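Local coordinates for protein monooxygenase (PDB 2I7G) that probably acts as a flavin-dependent oxidoreductase, being a monooxygenase of the luciferase-like family with a TIM-barrel fold, at residues B[164-170]-B[182-188]; B[252-258]-B[327-333]. All blocks are in the same frame, centred on the assembly; numbering follows the deposited sequence.

Interaction 1. Residues B[164-170]-B[182-188]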
ATOM      1  N   LEU B 164      11.961 -13.335   6.957  1.00 21.36           N
ATOM      2  CA  LEU B 164      11.630 -11.970   7.383  1.00 23.98           C
ATOM      3  C   LEU B 164      10.635 -11.992   8.519  1.00 23.51           C
ATOM      4  O   LEU B 164      10.750 -11.224   9.465  1.00 25.12           O
ATOM      5  CB  LEU B 164      11.042 -11.177   6.216  1.00 22.51           C
ATOM      6  CG  LEU B 164      11.969 -10.858   5.042  1.00 24.62           C
ATOM      7  CD1 LEU B 164      11.147 -10.212   3.937  1.00 24.65           C
ATOM      8  CD2 LEU B 164      13.158  -9.961   5.505  1.00 28.91           C
ATOM      9  N   ARG B 165       9.647 -12.878   8.453  1.00 24.35           N
ATOM     10  CA  ARG B 165       8.628 -12.836   9.487  1.00 25.73           C
ATOM     11  C   ARG B 165       9.133 -13.460  10.800  1.00 26.36           C
ATOM     12  O   ARG B 165       8.537 -13.239  11.850  1.00 26.77           O
ATOM     13  CB  ARG B 165       7.325 -13.502   9.005  1.00 26.24           C
ATOM     14  CG  ARG B 165       7.366 -14.957   9.107  1.00 28.36           C
ATOM     15  CD  ARG B 165       5.954 -15.528   9.073  1.00 30.48           C
ATOM     16  NE  ARG B 165       6.025 -16.980   9.059  1.00 30.57           N
ATOM     17  CZ  ARG B 165       4.974 -17.777   8.938  1.00 30.57           C
ATOM     18  NH1 ARG B 165       3.740 -17.268   8.809  1.00 26.19           N
ATOM     19  NH2 ARG B 165       5.165 -19.093   8.917  1.00 31.96           N
ATOM     20  N   GLU B 166      10.222 -14.224  10.743  0.50 26.89           N
ATOM     21  CA  GLU B 166      10.701 -14.969  11.914  0.50 27.75           C
ATOM     22  C   GLU B 166      11.591 -14.143  12.847  0.50 27.93           C
ATOM     23  O   GLU B 166      11.774 -14.491  14.016  0.50 27.60           O
ATOM     24  CB  GLU B 166      11.422 -16.255  11.473  0.50 28.04           C
ATOM     25  CG  GLU B 166      11.614 -17.308  12.567  0.50 30.12           C
ATOM     26  CD  GLU B 166      10.330 -17.977  13.019  0.50 31.46           C
ATOM     27  OE1 GLU B 166       9.372 -18.095  12.217  0.50 32.54           O
ATOM     28  OE2 GLU B 166      10.294 -18.410  14.191  0.50 34.59           O
ATOM     29  N   GLN B 167      12.175 -13.060  12.339  1.00 27.59           N
ATOM     30  CA  GLN B 167      12.948 -12.168  13.226  1.00 27.88           C
ATOM     31  C   GLN B 167      13.231 -10.852  12.575  1.00 27.31           C
ATOM     32  O   GLN B 167      13.153 -10.741  11.374  1.00 26.12           O
ATOM     33  CB  GLN B 167      14.265 -12.807  13.591  1.00 28.84           C
ATOM     34  CG  GLN B 167      15.156 -13.090  12.425  1.00 31.35           C
ATOM     35  CD  GLN B 167      16.390 -13.864  12.855  1.00 35.81           C
ATOM     36  OE1 GLN B 167      17.069 -13.493  13.825  1.00 38.86           O
ATOM     37  NE2 GLN B 167      16.691 -14.939  12.135  1.00 37.22           N
ATOM     38  N   GLU B 168      13.615  -9.879  13.392  0.50 27.05           N
ATOM     39  CA  GLU B 168      13.789  -8.499  12.953  0.50 27.04           C
ATOM     40  C   GLU B 168      14.945  -8.321  11.967  0.50 26.49           C
ATOM     41  O   GLU B 168      14.787  -7.653  10.941  0.50 25.92           O
ATOM     42  CB  GLU B 168      14.002  -7.620  14.185  0.50 26.95           C
ATOM     43  CG  GLU B 168      14.134  -6.130  13.926  0.50 27.59           C
ATOM     44  CD  GLU B 168      14.088  -5.328  15.228  0.50 28.33           C
ATOM     45  OE1 GLU B 168      13.190  -5.603  16.058  0.50 29.64           O
ATOM     46  OE2 GLU B 168      14.946  -4.436  15.425  0.50 29.07           O
ATOM     47  N   VAL B 169      16.089  -8.930  12.279  1.00 25.97           N
ATOM     48  CA  VAL B 169      17.316  -8.727  11.509  1.00 26.67           C
ATOM     49  C   VAL B 169      17.640 -10.026  10.799  1.00 28.01           C
ATOM     50  O   VAL B 169      17.729 -11.077  11.455  1.00 28.58           O
ATOM     51  CB  VAL B 169      18.484  -8.290  12.437  1.00 27.37           C
ATOM     52  CG1 VAL B 169      19.825  -8.229  11.653  1.00 27.05           C
ATOM     53  CG2 VAL B 169      18.157  -6.939  13.060  1.00 26.20           C
ATOM     54  N   VAL B 170      17.786  -9.973   9.474  1.00 27.41           N
ATOM     55  CA  VAL B 170      18.047 -11.198   8.693  1.00 27.55           C
ATOM     56  C   VAL B 170      19.314 -11.153   7.859  1.00 26.68           C
ATOM     57  O   VAL B 170      19.764 -10.085   7.432  1.00 24.19           O
ATOM     58  CB  VAL B 170      16.870 -11.577   7.757  1.00 28.23           C
ATOM     59  CG1 VAL B 170      15.597 -11.849   8.557  1.00 29.44           C
ATOM     60  CG2 VAL B 170      16.645 -10.484   6.725  1.00 29.83           C
ATOM     61  N   GLY B 182      22.508  -8.957   7.265  1.00 23.85           N
ATOM     62  CA  GLY B 182      22.333  -8.541   8.675  1.00 22.75           C
ATOM     63  C   GLY B 182      21.591  -7.222   8.770  1.00 23.17           C
ATOM     64  O   GLY B 182      22.013  -6.325   9.491  1.00 23.16           O
ATOM     65  N   ARG B 183      20.479  -7.109   8.036  1.00 22.40           N
ATOM     66  CA  ARG B 183      19.697  -5.864   8.005  1.00 22.22           C
ATOM     67  C   ARG B 183      18.336  -6.051   8.691  1.00 22.20           C
ATOM     68  O   ARG B 183      17.685  -7.093   8.530  1.00 22.97           O
ATOM     69  CB  ARG B 183      19.431  -5.420   6.563  1.00 22.00           C
ATOM     70  CG  ARG B 183      20.675  -5.301   5.659  1.00 21.28           C
ATOM     71  CD  ARG B 183      21.779  -4.422   6.273  1.00 20.60           C
ATOM     72  NE  ARG B 183      21.402  -3.021   6.510  1.00 21.59           N
ATOM     73  CZ  ARG B 183      22.198  -2.131   7.104  1.00 25.11           C
ATOM     74  NH1 ARG B 183      21.784  -0.867   7.287  1.00 24.41           N
ATOM     75  NH2 ARG B 183      23.426  -2.491   7.551  1.00 25.32           N
ATOM     76  N   GLY B 184      17.896  -5.033   9.426  1.00 22.11           N
ATOM     77  CA  GLY B 184      16.541  -5.046  10.016  1.00 22.28           C
ATOM     78  C   GLY B 184      15.489  -4.660   8.986  1.00 22.78           C
ATOM     79  O   GLY B 184      15.744  -3.802   8.121  1.00 24.23           O
ATOM     80  N   VAL B 185      14.290  -5.248   9.096  1.00 22.22           N
ATOM     81  CA  VAL B 185      13.193  -4.935   8.174  1.00 21.43           C
ATOM     82  C   VAL B 185      12.030  -4.391   8.987  1.00 21.86           C
ATOM     83  O   VAL B 185      11.530  -5.074   9.881  1.00 22.59           O
ATOM     84  CB  VAL B 185      12.748  -6.141   7.319  1.00 23.03           C
ATOM     85  CG1 VAL B 185      11.562  -5.754   6.407  1.00 20.21           C
ATOM     86  CG2 VAL B 185      13.958  -6.630   6.473  1.00 23.21           C
ATOM     87  N   TYR B 186      11.615  -3.157   8.677  1.00 21.05           N
ATOM     88  CA  TYR B 186      10.666  -2.411   9.519  1.00 20.50           C
ATOM     89  C   TYR B 186       9.458  -1.939   8.666  1.00 20.08           C
ATOM     90  O   TYR B 186       9.591  -1.755   7.445  1.00 20.71           O
ATOM     91  CB  TYR B 186      11.387  -1.180  10.143  1.00 20.69           C
ATOM     92  CG  TYR B 186      12.565  -1.643  10.962  1.00 21.46           C
ATOM     93  CD1 TYR B 186      12.367  -2.303  12.174  1.00 23.00           C
ATOM     94  CD2 TYR B 186      13.859  -1.563  10.436  1.00 22.34           C
ATOM     95  CE1 TYR B 186      13.465  -2.807  12.911  1.00 23.61           C
ATOM     96  CE2 TYR B 186      14.971  -2.054  11.159  1.00 21.70           C
ATOM     97  CZ  TYR B 186      14.751  -2.690  12.371  1.00 23.63           C
ATOM     98  OH  TYR B 186      15.849  -3.183  13.030  1.00 23.70           O
ATOM     99  N   PRO B 187       8.286  -1.697   9.296  1.00 20.84           N
ATOM    100  CA  PRO B 187       8.020  -1.885  10.712  1.00 21.18           C
ATOM    101  C   PRO B 187       7.684  -3.344  11.024  1.00 21.08           C
ATOM    102  O   PRO B 187       7.235  -4.097  10.133  1.00 22.19           O
ATOM    103  CB  PRO B 187       6.770  -1.021  10.959  1.00 23.09           C
ATOM    104  CG  PRO B 187       5.990  -1.148   9.682  1.00 20.71           C
ATOM    105  CD  PRO B 187       7.091  -1.189   8.581  1.00 20.49           C
ATOM    106  N   ARG B 188       7.892  -3.731  12.281  1.00 21.24           N
ATOM    107  CA  ARG B 188       7.519  -5.085  12.704  1.00 22.19           C
ATOM    108  C   ARG B 188       5.986  -5.146  12.841  1.00 23.15           C
ATOM    109  O   ARG B 188       5.356  -4.161  13.236  1.00 23.42           O
ATOM    110  CB  ARG B 188       8.189  -5.443  14.046  1.00 21.65           C
ATOM    111  CG  ARG B 188       9.724  -5.333  14.033  1.00 21.74           C
ATOM    112  CD  ARG B 188      10.292  -6.029  12.799  1.00 24.21           C
ATOM    113  NE  ARG B 188       9.995  -7.467  12.782  1.00 23.48           N
ATOM    114  CZ  ARG B 188      10.313  -8.291  11.781  1.00 25.45           C
ATOM    115  NH1 ARG B 188      10.873  -7.815  10.656  1.00 24.11           N
ATOM    116  NH2 ARG B 188      10.045  -9.597  11.916  1.00 23.10           N
TER
HETATM  117  O   HOH W   1      12.938  -9.208   9.095  1.00 27.21           O
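Arg188 folds back under the turn that links helix 150-166 to strand 169-172, meeting Leu164 and Glu168. Together with the buried Leu164-Val185 pair they form the tight part of the contact. Arg188 NH2 gives a nearly straight bond to Leu164 O (3.0 Å, 169° at the hydrogen), and that oxygen lies in the guanidinium plane. NH1 bonds back to Val185 O at 2.9 Å, also in plane. Water 1 accepts from NH1 and donates to Gln167 O. Glu168 CA sits 3.7 Å above the centre of one guanidinium face of Arg188. Bends at chi2 and chi3 curl the Arg188 chain into this place.

Beside it, Val185 N bonds to Glu168 O at 3.1 Å. Leu164 CD2 meets Val185 CG2 at 3.6 Å, the two side chains crossing at about a right angle. Glu168 has two deposited conformers, and its side-chain bonds hold for the one given. In it, OE2 accepts from Tyr186 OH at 2.8 Å, on the anti side and 28° out of the carboxylate plane. OE1 forms a salt bridge with Arg40 of the second subunit, so this end lies at the dimer interface.

The open side is limited to Val169 and Gly182, both exposed. Val169 lays CG1 against Gly182 C at 3.5 Å. Strands 169-172 and 183-184 pair antiparallel here. Gly182 and Arg183 both face Val170 in a G1 beta bulge, with positive phi at Gly182. Val170 N bonds to Arg183 O, and Val170 O takes Arg183 N plus a weak bond from Gly182 N.

Two in-plane bonds fix the rotation of the Arg188 group. The C-terminal end of helix 150-166, where Leu164 O accepts, probably favours its positive charge. The charge of Glu168 is probably balanced in part by Arg40 of the second subunit.

Interaction 2. Residues B[252-258]-B[327-333]; sequences TSINVHG and NDRFLLQ
Phe330 CG is anti to the backbone N (chi1 173°), which carries the ring across to Ile254 and Val256. Val256 CG1 is anti to the carbonyl carbon (chi1 -53°), which leaves CG2 to touch Phe330 CZ at 3.4 Å, the side chains crossing at about a right angle. Ile254 CG1 meets Phe330 CD1 at 3.7 Å. Leu332 CD1 closes on Val256 CG2 from the same face and also packs on Gly258 N.

Ile254, Val256, Phe330 and Leu332 line one face of two neighbouring parallel strands of the TIM barrel, 252-260 and 329-333. Ile254 N, Val256 N and Gly258 N donate to Arg329 O, Leu331 O and Gln333 O. Leu331 N and Gln333 N donate back to Ile254 O and Val256 O. Arg329 O also accepts from Asn327 ND2 (2.9 Å). The two stronger donors, Ile254 N and Asn327 ND2, reach it from opposite faces of the carbonyl plane.

On the other face, Ser253 OG makes a weak hydrogen bond to Arg329 O and lies 3.4 Å from Arg329 CG. The Arg329 guanidinium group leads away to salt bridges with Glu23 and Glu128. The His257 ring and the Gln333 side chain run side by side, and His257 ND1 bonds to Arg286.

At the strand start, Asp328 OD2 accepts from Thr252 N at 2.9 Å through its anti lone pair. Water 2 donates to this oxygen and touches Thr252 OG1 at 2.9 Å.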
ATOM      1  N   THR B 252      -6.252 -25.761   6.229  1.00 25.29           N
ATOM      2  CA  THR B 252      -6.664 -25.882   4.845  1.00 24.67           C
ATOM      3  C   THR B 252      -7.852 -24.979   4.569  1.00 24.07           C
ATOM      4  O   THR B 252      -8.736 -24.766   5.424  1.00 24.33           O
ATOM      5  CB  THR B 252      -7.001 -27.355   4.479  1.00 24.81           C
ATOM      6  OG1 THR B 252      -8.034 -27.824   5.349  1.00 26.83           O
ATOM      7  CG2 THR B 252      -5.736 -28.287   4.618  1.00 25.17           C
ATOM      8  N   SER B 253      -7.909 -24.476   3.347  1.00 23.00           N
ATOM      9  CA  SER B 253      -9.034 -23.676   2.896  1.00 23.15           C
ATOM     10  C   SER B 253      -9.439 -24.214   1.519  1.00 22.31           C
ATOM     11  O   SER B 253      -8.606 -24.758   0.744  1.00 21.41           O
ATOM     12  CB  SER B 253      -8.588 -22.193   2.749  1.00 23.42           C
ATOM     13  OG  SER B 253      -9.696 -21.413   2.360  1.00 29.97           O
ATOM     14  N   ILE B 254     -10.711 -24.036   1.190  1.00 22.35           N
ATOM     15  CA  ILE B 254     -11.109 -24.164  -0.215  1.00 23.96           C
ATOM     16  C   ILE B 254     -11.584 -22.803  -0.723  1.00 23.69           C
ATOM     17  O   ILE B 254     -12.281 -22.054  -0.006  1.00 24.60           O
ATOM     18  CB  ILE B 254     -12.125 -25.299  -0.477  1.00 23.66           C
ATOM     19  CG1 ILE B 254     -13.496 -24.994   0.171  1.00 24.16           C
ATOM     20  CG2 ILE B 254     -11.520 -26.702  -0.051  1.00 22.48           C
ATOM     21  CD1 ILE B 254     -14.582 -26.077  -0.096  1.00 23.90           C
ATOM     22  N   ASN B 255     -11.181 -22.477  -1.948  1.00 23.65           N
ATOM     23  CA  ASN B 255     -11.480 -21.188  -2.565  1.00 23.13           C
ATOM     24  C   ASN B 255     -12.359 -21.508  -3.778  1.00 23.72           C
ATOM     25  O   ASN B 255     -11.912 -22.181  -4.687  1.00 23.42           O
ATOM     26  CB  ASN B 255     -10.196 -20.541  -3.071  1.00 23.11           C
ATOM     27  CG  ASN B 255      -9.254 -20.108  -1.959  1.00 27.12           C
ATOM     28  OD1 ASN B 255      -9.494 -20.325  -0.778  1.00 29.30           O
ATOM     29  ND2 ASN B 255      -8.136 -19.501  -2.370  1.00 26.62           N
ATOM     30  N   VAL B 256     -13.602 -21.045  -3.763  1.00 22.47           N
ATOM     31  CA  VAL B 256     -14.571 -21.451  -4.769  1.00 22.90           C
ATOM     32  C   VAL B 256     -15.294 -20.224  -5.353  1.00 23.39           C
ATOM     33  O   VAL B 256     -15.347 -19.143  -4.721  1.00 24.88           O
ATOM     34  CB  VAL B 256     -15.633 -22.416  -4.152  1.00 23.41           C
ATOM     35  CG1 VAL B 256     -14.946 -23.575  -3.460  1.00 22.55           C
ATOM     36  CG2 VAL B 256     -16.578 -21.694  -3.151  1.00 24.47           C
ATOM     37  N   HIS B 257     -15.888 -20.430  -6.523  1.00 22.37           N
ATOM     38  CA  HIS B 257     -16.748 -19.422  -7.117  1.00 23.75           C
ATOM     39  C   HIS B 257     -18.186 -19.723  -6.769  1.00 23.55           C
ATOM     40  O   HIS B 257     -18.556 -20.885  -6.582  1.00 22.19           O
ATOM     41  CB  HIS B 257     -16.560 -19.388  -8.625  1.00 24.00           C
ATOM     42  CG  HIS B 257     -15.178 -18.980  -9.025  1.00 28.62           C
ATOM     43  ND1 HIS B 257     -14.284 -19.850  -9.616  1.00 34.89           N
ATOM     44  CD2 HIS B 257     -14.509 -17.815  -8.851  1.00 33.67           C
ATOM     45  CE1 HIS B 257     -13.135 -19.224  -9.823  1.00 32.79           C
ATOM     46  NE2 HIS B 257     -13.252 -17.985  -9.387  1.00 32.86           N
ATOM     47  N   GLY B 258     -19.001 -18.676  -6.719  1.00 23.33           N
ATOM     48  CA  GLY B 258     -20.429 -18.897  -6.470  1.00 23.88           C
ATOM     49  C   GLY B 258     -21.181 -17.613  -6.205  1.00 24.86           C
ATOM     50  O   GLY B 258     -20.686 -16.503  -6.476  1.00 24.33           O
ATOM     51  N   ASN B 327     -11.934 -28.946   5.812  1.00 23.01           N
ATOM     52  CA  ASN B 327     -11.277 -27.661   5.701  1.00 22.41           C
ATOM     53  C   ASN B 327     -11.580 -26.743   6.880  1.00 23.10           C
ATOM     54  O   ASN B 327     -12.708 -26.733   7.390  1.00 23.69           O
ATOM     55  CB  ASN B 327     -11.691 -26.973   4.386  1.00 21.84           C
ATOM     56  CG  ASN B 327     -13.236 -26.853   4.219  1.00 21.57           C
ATOM     57  OD1 ASN B 327     -13.975 -27.848   4.263  1.00 19.64           O
ATOM     58  ND2 ASN B 327     -13.721 -25.625   4.025  1.00 21.78           N
ATOM     59  N   ASP B 328     -10.585 -25.936   7.252  1.00 23.01           N
ATOM     60  CA  ASP B 328     -10.688 -24.898   8.318  1.00 23.70           C
ATOM     61  C   ASP B 328     -11.300 -23.576   7.855  1.00 23.28           C
ATOM     62  O   ASP B 328     -11.772 -22.768   8.662  1.00 24.48           O
ATOM     63  CB  ASP B 328      -9.287 -24.583   8.820  1.00 23.65           C
ATOM     64  CG  ASP B 328      -8.624 -25.813   9.380  1.00 27.04           C
ATOM     65  OD1 ASP B 328      -9.075 -26.311  10.436  1.00 31.45           O
ATOM     66  OD2 ASP B 328      -7.698 -26.316   8.721  1.00 29.71           O
ATOM     67  N   ARG B 329     -11.251 -23.358   6.555  1.00 22.78           N
ATOM     68  CA  ARG B 329     -11.627 -22.087   6.009  1.00 22.63           C
ATOM     69  C   ARG B 329     -12.322 -22.312   4.649  1.00 21.42           C
ATOM     70  O   ARG B 329     -11.986 -23.258   3.936  1.00 21.28           O
ATOM     71  CB  ARG B 329     -10.368 -21.190   5.909  1.00 23.38           C
ATOM     72  CG  ARG B 329     -10.614 -19.852   5.189  1.00 23.36           C
ATOM     73  CD  ARG B 329      -9.312 -19.004   5.132  1.00 25.72           C
ATOM     74  NE  ARG B 329      -8.946 -18.450   6.430  1.00 27.85           N
ATOM     75  CZ  ARG B 329      -7.946 -17.558   6.616  1.00 28.73           C
ATOM     76  NH1 ARG B 329      -7.207 -17.141   5.603  1.00 28.83           N
ATOM     77  NH2 ARG B 329      -7.720 -17.075   7.816  1.00 28.01           N
ATOM     78  N   PHE B 330     -13.293 -21.455   4.344  1.00 20.89           N
ATOM     79  CA  PHE B 330     -14.071 -21.491   3.096  1.00 20.58           C
ATOM     80  C   PHE B 330     -14.113 -20.077   2.563  1.00 21.24           C
ATOM     81  O   PHE B 330     -14.623 -19.183   3.256  1.00 21.75           O
ATOM     82  CB  PHE B 330     -15.502 -22.017   3.352  1.00 20.32           C
ATOM     83  CG  PHE B 330     -16.406 -21.930   2.167  1.00 22.66           C
ATOM     84  CD1 PHE B 330     -16.423 -22.967   1.218  1.00 23.10           C
ATOM     85  CD2 PHE B 330     -17.242 -20.811   1.975  1.00 19.96           C
ATOM     86  CE1 PHE B 330     -17.235 -22.900   0.084  1.00 21.23           C
ATOM     87  CE2 PHE B 330     -18.117 -20.759   0.859  1.00 20.77           C
ATOM     88  CZ  PHE B 330     -18.091 -21.796  -0.098  1.00 22.32           C
ATOM     89  N   LEU B 331     -13.610 -19.847   1.342  1.00 20.90           N
ATOM     90  CA  LEU B 331     -13.596 -18.527   0.734  1.00 21.55           C
ATOM     91  C   LEU B 331     -14.396 -18.520  -0.575  1.00 21.94           C
ATOM     92  O   LEU B 331     -14.154 -19.337  -1.464  1.00 22.63           O
ATOM     93  CB  LEU B 331     -12.159 -18.068   0.421  1.00 22.54           C
ATOM     94  CG  LEU B 331     -11.195 -17.767   1.565  1.00 25.08           C
ATOM     95  CD1 LEU B 331      -9.956 -17.033   0.933  1.00 27.33           C
ATOM     96  CD2 LEU B 331     -11.870 -16.912   2.686  1.00 25.72           C
ATOM     97  N   LEU B 332     -15.325 -17.577  -0.682  1.00 22.62           N
ATOM     98  CA  LEU B 332     -16.258 -17.556  -1.811  1.00 22.15           C
ATOM     99  C   LEU B 332     -15.982 -16.323  -2.672  1.00 22.60           C
ATOM    100  O   LEU B 332     -15.935 -15.198  -2.122  1.00 22.81           O
ATOM    101  CB  LEU B 332     -17.673 -17.476  -1.208  1.00 22.84           C
ATOM    102  CG  LEU B 332     -18.800 -17.443  -2.232  1.00 23.36           C
ATOM    103  CD1 LEU B 332     -18.812 -18.705  -3.137  1.00 23.64           C
ATOM    104  CD2 LEU B 332     -20.227 -17.180  -1.528  1.00 22.76           C
ATOM    105  N   GLN B 333     -15.865 -16.502  -3.989  1.00 22.31           N
ATOM    106  CA  GLN B 333     -15.705 -15.370  -4.920  1.00 23.73           C
ATOM    107  C   GLN B 333     -17.021 -15.206  -5.690  1.00 24.65           C
ATOM    108  O   GLN B 333     -17.372 -16.058  -6.523  1.00 23.38           O
ATOM    109  CB  GLN B 333     -14.518 -15.593  -5.868  1.00 24.26           C
ATOM    110  CG  GLN B 333     -14.386 -14.473  -6.908  1.00 24.44           C
ATOM    111  CD  GLN B 333     -13.133 -14.599  -7.778  1.00 28.49           C
ATOM    112  OE1 GLN B 333     -12.012 -14.742  -7.277  1.00 41.41           O
ATOM    113  NE2 GLN B 333     -13.308 -14.467  -9.040  1.00 27.84           N
TER
HETATM  114  O   HOH W   2      -7.268 -28.767   8.010  1.00 42.65           O

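From the N terminus, the chain first passes through barrel strands and helices before reaching interaction 1. That contact closes a short loop, with 11 residues between its segments. It ties the end of helix 150-166 to a small antiparallel sheet at the edge of the subunit, where the second subunit packs. The chain then returns to the barrel. Interaction 2 opens later and closes a long excursion of 68 residues, mostly helical. It joins strand 252-260 to strand 329-333. The latter also pairs with strand 23-28, so the contact helps bring the last barrel strand round to the first. Interactions 1 and 2 are in series and neither nest nor cross. The centres of interactions 1 and 2 are about 32 Å apart.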